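Local coordinates for GH3 beta-N-acetylglucosaminidase (Paenibacillaceae, PDB 6K5J), which hydrolyses the glycosidic bonds of terminal beta-linked N-acetylglucosamine, as a glycoside hydrolase family 3 beta-N-acetylglucosaminidase, at residues 28-31 / 32-36; 319-322 / 323-327; 431-435 / 436-440; 514-518 / 519-523. One frame throughout, in Å; residues are numbered along the deposited sequence.

Interaction 1 of 4, residues 28-31 / 32-36; sequences LEAS and DDARK
An N-cap built on Ser31 starts helix 32-39, the helix that follows barrel strand 21-23 in the N-terminal domain of the TIM-barrel clan. Ser31 meets the first turn with both of its oxygens. The hydroxyl OG accepts from Ala34 N at 3.1 Å, and the N-H points at it fairly straight (160°). The backbone oxygen Ser31 O takes the next amide, Arg35 N, at 2.9 Å in the first regular helical bond. With chi1 at 68°, OG sits between the backbone N and the carbonyl carbon, which turns it toward the amides of the first turn. Serine suits the place because its short side chain carries an acceptor that can fold back over the first turn. Just before it, Ala30 CB comes to 4.5 Å from Ala34 CB, a small and loose apolar touch; Ala30 also leans on Leu66 and Ile69 of helix 56-72, while Phe25 lies against Ser31 and Ala34. On the solvent side a water donates to Ala30 O at 3.2 Å and to Asp32 OD1 at 2.9 Å, tying the incoming loop to the first helical residue. Arg35 NH2 gives this water only a weak bond, although the water lies in plane at the edge of the guanidinium. Without the hydroxyl, as with an alanine here, Ala34 N loses its side-chain acceptor and the first turn is likely to fray more readily. The hydroxyl thus gives a first-turn amide an acceptor where no preceding helical turn exists, and the carboxylates of Asp32 and Asp33 would be expected to interact favourably with the helix dipole.

Interaction 2 of 4, residues 319-322 / 323-327; sequences GRIS and EERID
Ile321 and Ile326 lie across each other at about a right angle, the methyl CG2 of Ile321 set against Ile326 CG1 at 3.8 Å. The pair joins the residue before the N-cap to the fourth residue of helix 323-339, which is a hydrophobic staple. The same methyl also meets the aliphatic part of Arg325, whose CG is 3.9 Å from Ile321 CG2, at a slant. In Ile321, CG2 stands anti to the backbone N and CG1 (chi1 -63°) beside that N; the side chain also packs on Val286 and Val289 of helix 281-291. Arg325 bends at chi2 (63°), carrying its guanidinium away from the cap to Ser329 OG and Val289 O; its hydrocarbon base is what counts here. Ser322, which is exposed, is the N-cap. Its OG accepts from Arg325 N at 3.1 Å and is only 3.3 Å from Arg325 CB, while Ser322 O accepts from Ile326 N at 3.2 Å with a nearly straight N-H (165°). On the outer side, a water lies 2.7 Å from Ser322 OG and donates to Glu324 OE1 at 2.7 Å, the carboxylate being held besides by a salt bridge to Arg328. Polar and apolar needs are thereby separated: the serine answers the amide of the first turn, the isoleucines pack against each other, and the two glutamates in the first turn would be expected to sit well at the helix start, Glu324 being also paired with Arg328.

Interaction 3 of 4, residues 431-435 / 436-440; sequences VQPTE and EEVAH
From an extended Pro433 and Thr434 (psi 164° at the latter) the chain turns directly into helix 435-447, and Thr434 O accepts from Val438 N at 3.0 Å, followed by Glu435 O from Ala439 N. Thr434 and Glu437 close this start as a capping box, each side chain serving the other's amide. Glu437 N donates to Thr434 OG1 at 3.0 Å, and Thr434 N returns a bond to Glu437 OE1, also at 3.0 Å. Glu437 turns CG beside its own backbone N (chi1 -76°) and stays extended beyond, which lays its carboxylate back past Thr434 OG1. OE1 is met on its anti side, 34° out of the carboxylate plane; Gly430 N is a second donor to it, and OE2 forms a salt bridge with Arg398. Replacing Glu437 by an alanine removes the carboxylate, and Thr434 N, Gly430 N and Arg398 are then likely to lack this partner. Proline and valine add a hydrophobic staple: Pro433 CG rests 3.8 Å from Val438 CG2, the rigid ring suiting an extended position just before the cap. Pro433 leans on Asp463 and Gln464 and Val438 on Leu467, all of helix 462-472, whereas Glu437 packs on Ile429, so the cap lies between that helix and strand 424-430, an outermost strand of the C-terminal mixed sheet.

Interaction 4 of 4, residues 514-518 / 519-523; sequences ALVLT and GQIAV
Ile521 folds back onto the end of helix 507-517 and fits between Leu515 and Val516. Its CG1 lies 3.7 Å from Leu515 CB and 3.7 Å from Val516 CG2, the isoleucine side chain crossing that of Val516 at about a right angle. That reach comes from chi1 of 65°, which sets CG1 between the backbone N and the carbonyl carbon. Val516 also touches Ile373, Phe382 and Phe500, joining helix, tail and strand 499-501. Further out, Leu515 CD2 touches the amide carbon CD of Gln520 at 3.6 Å, so that this amide lies against a methyl on its way to Thr518. The backbone beneath is a Schellman motif: Gln520 N donates to Leu515 O at 2.8 Å, nearly along the C=O axis, and Gly519 N to Val516 O at 3.0 Å from above the carbonyl plane. Ile521 N adds a second, longer bond to Leu515 O. Gly519, the C-prime residue, has phi of 73°, which glycine takes easily, and a CB there would strike Thr518 O. At the polar edge Thr518 OG1 gives its proton to Ala514 O at 2.8 Å and accepts from Gln520 NE2 at 2.7 Å, nearly in the amide plane of Gln520. Thr518 N and OG1 grip Ala514 O from opposite faces. A water donates to both Val516 O (2.7 Å) and Ile521 O, bridging helix and tail. Leu515 O and Val516 O take donors from the tail after the helix has ended, Ala514 O adds the threonine hydroxyl to its ordinary helical bond, and that hydroxyl, using both its donor and acceptor roles, ties the glutamine down over the end.

How the interactions relate
All four interactions are helix ends: 1, 2 and 3 are N-caps, each with a hydroxyl accepting from the amide three residues on, whereas interaction 4 closes a C-terminus. Interactions 1 and 2 belong to the N-terminal barrel domain, with centres about 30 Å apart; 3 and 4, about 29 Å apart between centres, lie at ends of helices that pack against the mixed sheet. The centres of 2 and 4 are about 60 Å apart, on opposite sides of the chain's centre. No two touch, and even the closest pairs, 1 with 2 and 3 with 4, keep about 18 Å between their nearest atoms. None lies in the sequence range 47 to 297 that holds the neighbours of the N-acetylglucosamine, though no distance to the sugar follows from this.

Interaction 1 of 4, residues 28-31 / 32-36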
loop_
_atom_site.group_PDB
_atom_site.type_symbol
_atom_site.label_atom_id
_atom_site.label_comp_id
_atom_site.label_asym_id
_atom_site.label_seq_id
_atom_site.Cartn_x
_atom_site.Cartn_y
_atom_site.Cartn_z
ATOM N N LEU A 28 18.266 -7.599 -9.886
ATOM C CA LEU A 28 17.722 -6.961 -11.081
ATOM C C LEU A 28 17.605 -7.929 -12.248
ATOM O O LEU A 28 16.844 -7.663 -13.183
ATOM C CB LEU A 28 18.606 -5.784 -11.495
ATOM C CG LEU A 28 18.748 -4.698 -10.430
ATOM C CD1 LEU A 28 19.821 -3.681 -10.846
ATOM C CD2 LEU A 28 17.410 -4.007 -10.174
ATOM N N GLU A 29 18.390 -9.007 -12.226
ATOM C CA GLU A 29 18.210 -10.198 -13.041
ATOM C C GLU A 29 17.966 -11.357 -12.087
ATOM O O GLU A 29 18.189 -11.242 -10.881
ATOM C CB GLU A 29 19.436 -10.452 -13.937
ATOM C CG GLU A 29 19.808 -9.226 -14.766
ATOM C CD GLU A 29 21.130 -9.373 -15.512
ATOM O OE1 GLU A 29 21.372 -8.553 -16.416
ATOM O OE2 GLU A 29 21.919 -10.292 -15.197
ATOM N N ALA A 30 17.480 -12.476 -12.615
ATOM C CA ALA A 30 17.179 -13.613 -11.749
ATOM C C ALA A 30 18.439 -14.067 -11.020
ATOM O O ALA A 30 19.493 -14.252 -11.635
ATOM C CB ALA A 30 16.598 -14.766 -12.566
ATOM N N SER A 31 18.342 -14.225 -9.708
ATOM C CA SER A 31 19.478 -14.690 -8.931
ATOM C C SER A 31 19.511 -16.219 -8.898
ATOM O O SER A 31 18.578 -16.901 -9.331
ATOM C CB SER A 31 19.417 -14.133 -7.512
ATOM O OG SER A 31 18.315 -14.705 -6.823
ATOM N N ASP A 32 20.623 -16.757 -8.383
ATOM C CA ASP A 32 20.721 -18.200 -8.175
ATOM C C ASP A 32 19.651 -18.692 -7.207
ATOM O O ASP A 32 19.109 -19.791 -7.375
ATOM C CB ASP A 32 22.112 -18.571 -7.654
ATOM C CG ASP A 32 23.195 -18.410 -8.702
ATOM O OD1 ASP A 32 22.871 -18.319 -9.905
ATOM O OD2 ASP A 32 24.383 -18.379 -8.316
ATOM N N ASP A 33 19.340 -17.901 -6.175
ATOM C CA ASP A 33 18.250 -18.273 -5.279
ATOM C C ASP A 33 16.924 -18.336 -6.031
ATOM O O ASP A 33 16.119 -19.251 -5.818
ATOM C CB ASP A 33 18.142 -17.274 -4.125
ATOM C CG ASP A 33 19.178 -17.501 -3.051
ATOM O OD1 ASP A 33 19.910 -18.501 -3.131
ATOM O OD2 ASP A 33 19.257 -16.667 -2.132
ATOM N N ALA A 34 16.670 -17.359 -6.897
ATOM C CA ALA A 34 15.424 -17.366 -7.658
ATOM C C ALA A 34 15.357 -18.588 -8.573
ATOM O O ALA A 34 14.307 -19.239 -8.696
ATOM C CB ALA A 34 15.309 -16.071 -8.462
ATOM N N ARG A 35 16.489 -18.939 -9.180
ATOM C CA ARG A 35 16.546 -20.091 -10.073
ATOM C C ARG A 35 16.238 -21.392 -9.333
ATOM O O ARG A 35 15.505 -22.250 -9.844
ATOM C CB ARG A 35 17.925 -20.135 -10.728
ATOM C CG ARG A 35 18.059 -21.078 -11.894
ATOM C CD ARG A 35 19.423 -20.897 -12.567
ATOM N NE ARG A 35 19.635 -19.518 -12.999
ATOM C CZ ARG A 35 19.262 -19.045 -14.185
ATOM N NH1 ARG A 35 18.658 -19.847 -15.058
ATOM N NH2 ARG A 35 19.488 -17.774 -14.499
ATOM N N LYS A 36 16.778 -21.549 -8.122
ATOM C CA LYS A 36 16.549 -22.763 -7.339
ATOM C C LYS A 36 15.122 -22.813 -6.792
ATOM O O LYS A 36 14.499 -23.884 -6.753
ATOM C CB LYS A 36 17.578 -22.844 -6.205
ATOM C CG LYS A 36 18.969 -23.284 -6.717
ATOM C CD LYS A 36 19.988 -23.624 -5.616
ATOM C CE LYS A 36 20.462 -25.066 -5.719
ATOM N NZ LYS A 36 21.779 -25.263 -6.374
HETATM O O HOH W 1 21.411 -16.767 -11.840
#

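Interaction 2 of 4, residues 319-322 / 323-327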
loop_
_atom_site.group_PDB
_atom_site.type_symbol
_atom_site.label_atom_id
_atom_site.label_comp_id
_atom_site.label_asym_id
_atom_site.label_seq_id
_atom_site.Cartn_x
_atom_site.Cartn_y
_atom_site.Cartn_z
ATOM N N GLY A 319 0.676 -36.795 7.274
ATOM C CA GLY A 319 -0.764 -36.925 7.372
ATOM C C GLY A 319 -1.482 -35.765 8.025
ATOM O O GLY A 319 -2.682 -35.881 8.296
ATOM N N ARG A 320 -0.788 -34.658 8.311
ATOM C CA ARG A 320 -1.441 -33.518 8.947
ATOM C C ARG A 320 -2.284 -32.715 7.973
ATOM O O ARG A 320 -3.308 -32.151 8.372
ATOM C CB ARG A 320 -0.407 -32.586 9.581
ATOM C CG ARG A 320 0.204 -33.091 10.863
ATOM C CD ARG A 320 1.207 -32.052 11.392
ATOM N NE ARG A 320 0.532 -30.796 11.731
ATOM C CZ ARG A 320 1.159 -29.653 12.004
ATOM N NH1 ARG A 320 2.484 -29.596 11.959
ATOM N NH2 ARG A 320 0.463 -28.566 12.308
ATOM N N ILE A 321 -1.851 -32.613 6.720
ATOM C CA ILE A 321 -2.607 -31.962 5.655
ATOM C C ILE A 321 -2.927 -33.019 4.610
ATOM O O ILE A 321 -2.034 -33.757 4.174
ATOM C CB ILE A 321 -1.831 -30.785 5.033
ATOM C CG1 ILE A 321 -1.586 -29.687 6.085
ATOM C CG2 ILE A 321 -2.581 -30.226 3.828
ATOM C CD1 ILE A 321 -0.670 -28.525 5.578
ATOM N N SER A 322 -4.198 -33.092 4.226
ATOM C CA SER A 322 -4.718 -34.140 3.363
ATOM C C SER A 322 -4.435 -33.857 1.891
ATOM O O SER A 322 -4.146 -32.730 1.478
ATOM C CB SER A 322 -6.227 -34.309 3.572
ATOM O OG SER A 322 -6.961 -33.314 2.869
ATOM N N GLU A 323 -4.543 -34.921 1.095
ATOM C CA GLU A 323 -4.328 -34.818 -0.342
ATOM C C GLU A 323 -5.361 -33.911 -0.993
ATOM O O GLU A 323 -5.016 -33.071 -1.832
ATOM C CB GLU A 323 -4.369 -36.211 -0.971
ATOM C CG GLU A 323 -4.337 -36.193 -2.498
ATOM C CD GLU A 323 -4.186 -37.583 -3.095
ATOM O OE1 GLU A 323 -4.305 -38.571 -2.336
ATOM O OE2 GLU A 323 -3.941 -37.684 -4.317
ATOM N N GLU A 324 -6.641 -34.080 -0.635
ATOM C CA GLU A 324 -7.677 -33.203 -1.174
ATOM C C GLU A 324 -7.400 -31.744 -0.818
ATOM O O GLU A 324 -7.568 -30.850 -1.655
ATOM C CB GLU A 324 -9.056 -33.631 -0.658
ATOM C CG GLU A 324 -10.236 -32.784 -1.170
ATOM C CD GLU A 324 -10.458 -31.483 -0.390
ATOM O OE1 GLU A 324 -10.167 -31.428 0.832
ATOM O OE2 GLU A 324 -10.928 -30.507 -1.009
ATOM N N ARG A 325 -6.982 -31.488 0.421
ATOM C CA ARG A 325 -6.749 -30.115 0.858
ATOM C C ARG A 325 -5.712 -29.427 -0.019
ATOM O O ARG A 325 -5.931 -28.303 -0.487
ATOM C CB ARG A 325 -6.322 -30.096 2.325
ATOM C CG ARG A 325 -6.044 -28.703 2.864
ATOM C CD ARG A 325 -7.289 -27.805 2.858
ATOM N NE ARG A 325 -6.903 -26.421 3.132
ATOM C CZ ARG A 325 -6.437 -25.588 2.207
ATOM N NH1 ARG A 325 -6.332 -25.989 0.950
ATOM N NH2 ARG A 325 -6.084 -24.348 2.535
ATOM N N ILE A 326 -4.591 -30.104 -0.282
ATOM C CA ILE A 326 -3.549 -29.540 -1.138
ATOM C C ILE A 326 -4.079 -29.292 -2.543
ATOM O O ILE A 326 -3.846 -28.225 -3.132
ATOM C CB ILE A 326 -2.322 -30.466 -1.176
ATOM C CG1 ILE A 326 -1.654 -30.519 0.195
ATOM C CG2 ILE A 326 -1.345 -29.962 -2.213
ATOM C CD1 ILE A 326 -0.752 -29.320 0.478
ATOM N N ASP A 327 -4.766 -30.290 -3.118
ATOM C CA ASP A 327 -5.342 -30.131 -4.454
ATOM C C ASP A 327 -6.343 -28.984 -4.502
ATOM O O ASP A 327 -6.488 -28.340 -5.542
ATOM C CB ASP A 327 -6.043 -31.417 -4.912
ATOM C CG ASP A 327 -5.081 -32.559 -5.196
ATOM O OD1 ASP A 327 -3.899 -32.306 -5.505
ATOM O OD2 ASP A 327 -5.531 -33.726 -5.133
HETATM O O HOH W 2 -9.662 -33.081 2.970
#

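Interaction 3 of 4, residues 431-435 / 436-440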
loop_
_atom_site.group_PDB
_atom_site.type_symbol
_atom_site.label_atom_id
_atom_site.label_comp_id
_atom_site.label_asym_id
_atom_site.label_seq_id
_atom_site.Cartn_x
_atom_site.Cartn_y
_atom_site.Cartn_z
ATOM N N VAL A 431 11.812 14.002 8.904
ATOM C CA VAL A 431 10.505 13.777 9.517
ATOM C C VAL A 431 10.624 13.820 11.031
ATOM O O VAL A 431 9.698 14.255 11.730
ATOM C CB VAL A 431 9.920 12.444 9.007
ATOM C CG1 VAL A 431 8.756 11.983 9.866
ATOM C CG2 VAL A 431 9.486 12.600 7.569
ATOM N N GLN A 432 11.766 13.382 11.562
ATOM C CA GLN A 432 12.194 13.683 12.923
ATOM C C GLN A 432 13.338 14.686 12.810
ATOM O O GLN A 432 14.512 14.294 12.699
ATOM C CB GLN A 432 12.634 12.416 13.657
ATOM C CG GLN A 432 11.561 11.322 13.666
ATOM C CD GLN A 432 12.129 9.963 14.018
ATOM O OE1 GLN A 432 12.594 9.744 15.138
ATOM N NE2 GLN A 432 12.102 9.041 13.060
ATOM N N PRO A 433 13.052 15.985 12.797
ATOM C CA PRO A 433 14.093 16.963 12.466
ATOM C C PRO A 433 15.159 17.041 13.549
ATOM O O PRO A 433 14.887 16.884 14.741
ATOM C CB PRO A 433 13.316 18.280 12.353
ATOM C CG PRO A 433 12.139 18.088 13.256
ATOM C CD PRO A 433 11.768 16.631 13.131
ATOM N N THR A 434 16.392 17.278 13.111
ATOM C CA THR A 434 17.491 17.474 14.042
ATOM C C THR A 434 17.344 18.811 14.772
ATOM O O THR A 434 16.581 19.695 14.368
ATOM C CB THR A 434 18.828 17.429 13.305
ATOM O OG1 THR A 434 18.979 18.626 12.538
ATOM C CG2 THR A 434 18.886 16.227 12.364
ATOM N N GLU A 435 18.093 18.955 15.867
ATOM C CA GLU A 435 18.034 20.204 16.615
ATOM C C GLU A 435 18.509 21.370 15.763
ATOM O O GLU A 435 17.969 22.477 15.856
ATOM C CB GLU A 435 18.862 20.098 17.894
ATOM C CG GLU A 435 18.035 19.808 19.130
ATOM C CD GLU A 435 18.860 19.807 20.404
ATOM O OE1 GLU A 435 19.521 20.831 20.690
ATOM O OE2 GLU A 435 18.846 18.779 21.116
ATOM N N GLU A 436 19.506 21.135 14.911
ATOM C CA GLU A 436 20.005 22.206 14.059
ATOM C C GLU A 436 18.979 22.587 13.002
ATOM O O GLU A 436 18.783 23.774 12.721
ATOM C CB GLU A 436 21.324 21.795 13.406
ATOM C CG GLU A 436 21.832 22.764 12.337
ATOM C CD GLU A 436 22.218 24.132 12.899
ATOM O OE1 GLU A 436 21.513 25.127 12.603
ATOM O OE2 GLU A 436 23.225 24.211 13.640
ATOM N N GLU A 437 18.322 21.592 12.398
ATOM C CA GLU A 437 17.276 21.890 11.423
ATOM C C GLU A 437 16.176 22.735 12.057
ATOM O O GLU A 437 15.728 23.728 11.475
ATOM C CB GLU A 437 16.708 20.589 10.842
ATOM C CG GLU A 437 17.619 19.911 9.810
ATOM C CD GLU A 437 17.152 18.516 9.422
ATOM O OE1 GLU A 437 16.372 17.908 10.181
ATOM O OE2 GLU A 437 17.574 18.020 8.351
ATOM N N VAL A 438 15.737 22.356 13.256
ATOM C CA VAL A 438 14.700 23.110 13.955
ATOM C C VAL A 438 15.151 24.546 14.201
ATOM O O VAL A 438 14.397 25.502 13.974
ATOM C CB VAL A 438 14.329 22.405 15.271
ATOM C CG1 VAL A 438 13.542 23.341 16.170
ATOM C CG2 VAL A 438 13.545 21.123 14.985
ATOM N N ALA A 439 16.384 24.719 14.687
ATOM C CA ALA A 439 16.907 26.064 14.903
ATOM C C ALA A 439 17.020 26.824 13.591
ATOM O O ALA A 439 16.739 28.027 13.534
ATOM C CB ALA A 439 18.265 25.992 15.602
ATOM N N HIS A 440 17.423 26.135 12.518
ATOM C CA HIS A 440 17.535 26.790 11.220
ATOM C C HIS A 440 16.175 27.271 10.722
ATOM O O HIS A 440 16.066 28.372 10.170
ATOM C CB HIS A 440 18.168 25.841 10.204
ATOM C CG HIS A 440 18.578 26.512 8.929
ATOM N ND1 HIS A 440 18.587 25.863 7.713
ATOM C CD2 HIS A 440 18.991 27.779 8.681
ATOM C CE1 HIS A 440 18.990 26.699 6.772
ATOM N NE2 HIS A 440 19.242 27.868 7.334
#

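Interaction 4 of 4, residues 514-518 / 519-523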
loop_
_atom_site.group_PDB
_atom_site.type_symbol
_atom_site.label_atom_id
_atom_site.label_comp_id
_atom_site.label_asym_id
_atom_site.label_seq_id
_atom_site.Cartn_x
_atom_site.Cartn_y
_atom_site.Cartn_z
ATOM N N ALA A 514 -0.113 23.306 -4.490
ATOM C CA ALA A 514 0.389 24.612 -4.906
ATOM C C ALA A 514 -0.709 25.432 -5.568
ATOM O O ALA A 514 -0.837 26.635 -5.310
ATOM C CB ALA A 514 1.577 24.444 -5.860
ATOM N N LEU A 515 -1.515 24.798 -6.426
ATOM C CA LEU A 515 -2.592 25.528 -7.093
ATOM C C LEU A 515 -3.619 26.048 -6.090
ATOM O O LEU A 515 -4.188 27.126 -6.278
ATOM C CB LEU A 515 -3.270 24.639 -8.135
ATOM C CG LEU A 515 -2.397 24.204 -9.323
ATOM C CD1 LEU A 515 -3.073 23.092 -10.099
ATOM C CD2 LEU A 515 -2.084 25.372 -10.250
ATOM N N VAL A 516 -3.889 25.285 -5.030
ATOM C CA VAL A 516 -4.811 25.758 -3.997
ATOM C C VAL A 516 -4.219 26.958 -3.264
ATOM O O VAL A 516 -4.874 27.998 -3.102
ATOM C CB VAL A 516 -5.151 24.620 -3.019
ATOM C CG1 VAL A 516 -5.796 25.185 -1.737
ATOM C CG2 VAL A 516 -6.063 23.603 -3.678
ATOM N N LEU A 517 -2.972 26.822 -2.798
ATOM C CA LEU A 517 -2.328 27.851 -1.989
ATOM C C LEU A 517 -2.123 29.151 -2.752
ATOM O O LEU A 517 -2.040 30.213 -2.129
ATOM C CB LEU A 517 -0.974 27.341 -1.479
ATOM C CG LEU A 517 -1.004 26.132 -0.554
ATOM C CD1 LEU A 517 0.410 25.717 -0.135
ATOM C CD2 LEU A 517 -1.873 26.437 0.658
ATOM N N THR A 518 -2.041 29.098 -4.082
ATOM C CA THR A 518 -1.900 30.296 -4.894
ATOM C C THR A 518 -3.234 30.789 -5.457
ATOM O O THR A 518 -3.243 31.673 -6.313
ATOM C CB THR A 518 -0.898 30.045 -6.034
ATOM O OG1 THR A 518 -1.346 28.954 -6.847
ATOM C CG2 THR A 518 0.464 29.694 -5.470
ATOM N N GLY A 519 -4.359 30.222 -5.020
ATOM C CA GLY A 519 -5.645 30.718 -5.478
ATOM C C GLY A 519 -6.013 30.370 -6.904
ATOM O O GLY A 519 -6.939 30.967 -7.463
ATOM N N GLN A 520 -5.315 29.415 -7.519
ATOM C CA GLN A 520 -5.642 29.056 -8.892
ATOM C C GLN A 520 -6.811 28.080 -8.972
ATOM O O GLN A 520 -7.590 28.137 -9.933
ATOM C CB GLN A 520 -4.403 28.476 -9.581
ATOM C CG GLN A 520 -3.310 29.536 -9.753
ATOM C CD GLN A 520 -2.039 28.976 -10.346
ATOM O OE1 GLN A 520 -1.968 28.732 -11.554
ATOM N NE2 GLN A 520 -1.019 28.773 -9.505
ATOM N N ILE A 521 -6.955 27.184 -7.992
ATOM C CA ILE A 521 -8.115 26.303 -7.920
ATOM C C ILE A 521 -8.705 26.387 -6.521
ATOM O O ILE A 521 -8.040 26.776 -5.558
ATOM C CB ILE A 521 -7.774 24.835 -8.271
ATOM C CG1 ILE A 521 -6.816 24.228 -7.227
ATOM C CG2 ILE A 521 -7.154 24.736 -9.676
ATOM C CD1 ILE A 521 -6.391 22.750 -7.569
ATOM N N ALA A 522 -9.979 26.038 -6.423
ATOM C CA ALA A 522 -10.654 25.981 -5.141
ATOM C C ALA A 522 -10.474 24.600 -4.521
ATOM O O ALA A 522 -10.224 23.610 -5.213
ATOM C CB ALA A 522 -12.148 26.282 -5.301
ATOM N N VAL A 523 -10.625 24.537 -3.200
ATOM C CA VAL A 523 -10.574 23.244 -2.531
ATOM C C VAL A 523 -11.881 22.508 -2.780
ATOM O O VAL A 523 -12.975 23.070 -2.655
ATOM C CB VAL A 523 -10.298 23.393 -1.025
ATOM C CG1 VAL A 523 -8.808 23.191 -0.737
ATOM C CG2 VAL A 523 -10.771 24.728 -0.516
HETATM O O HOH W 3 -7.571 28.428 -3.331
#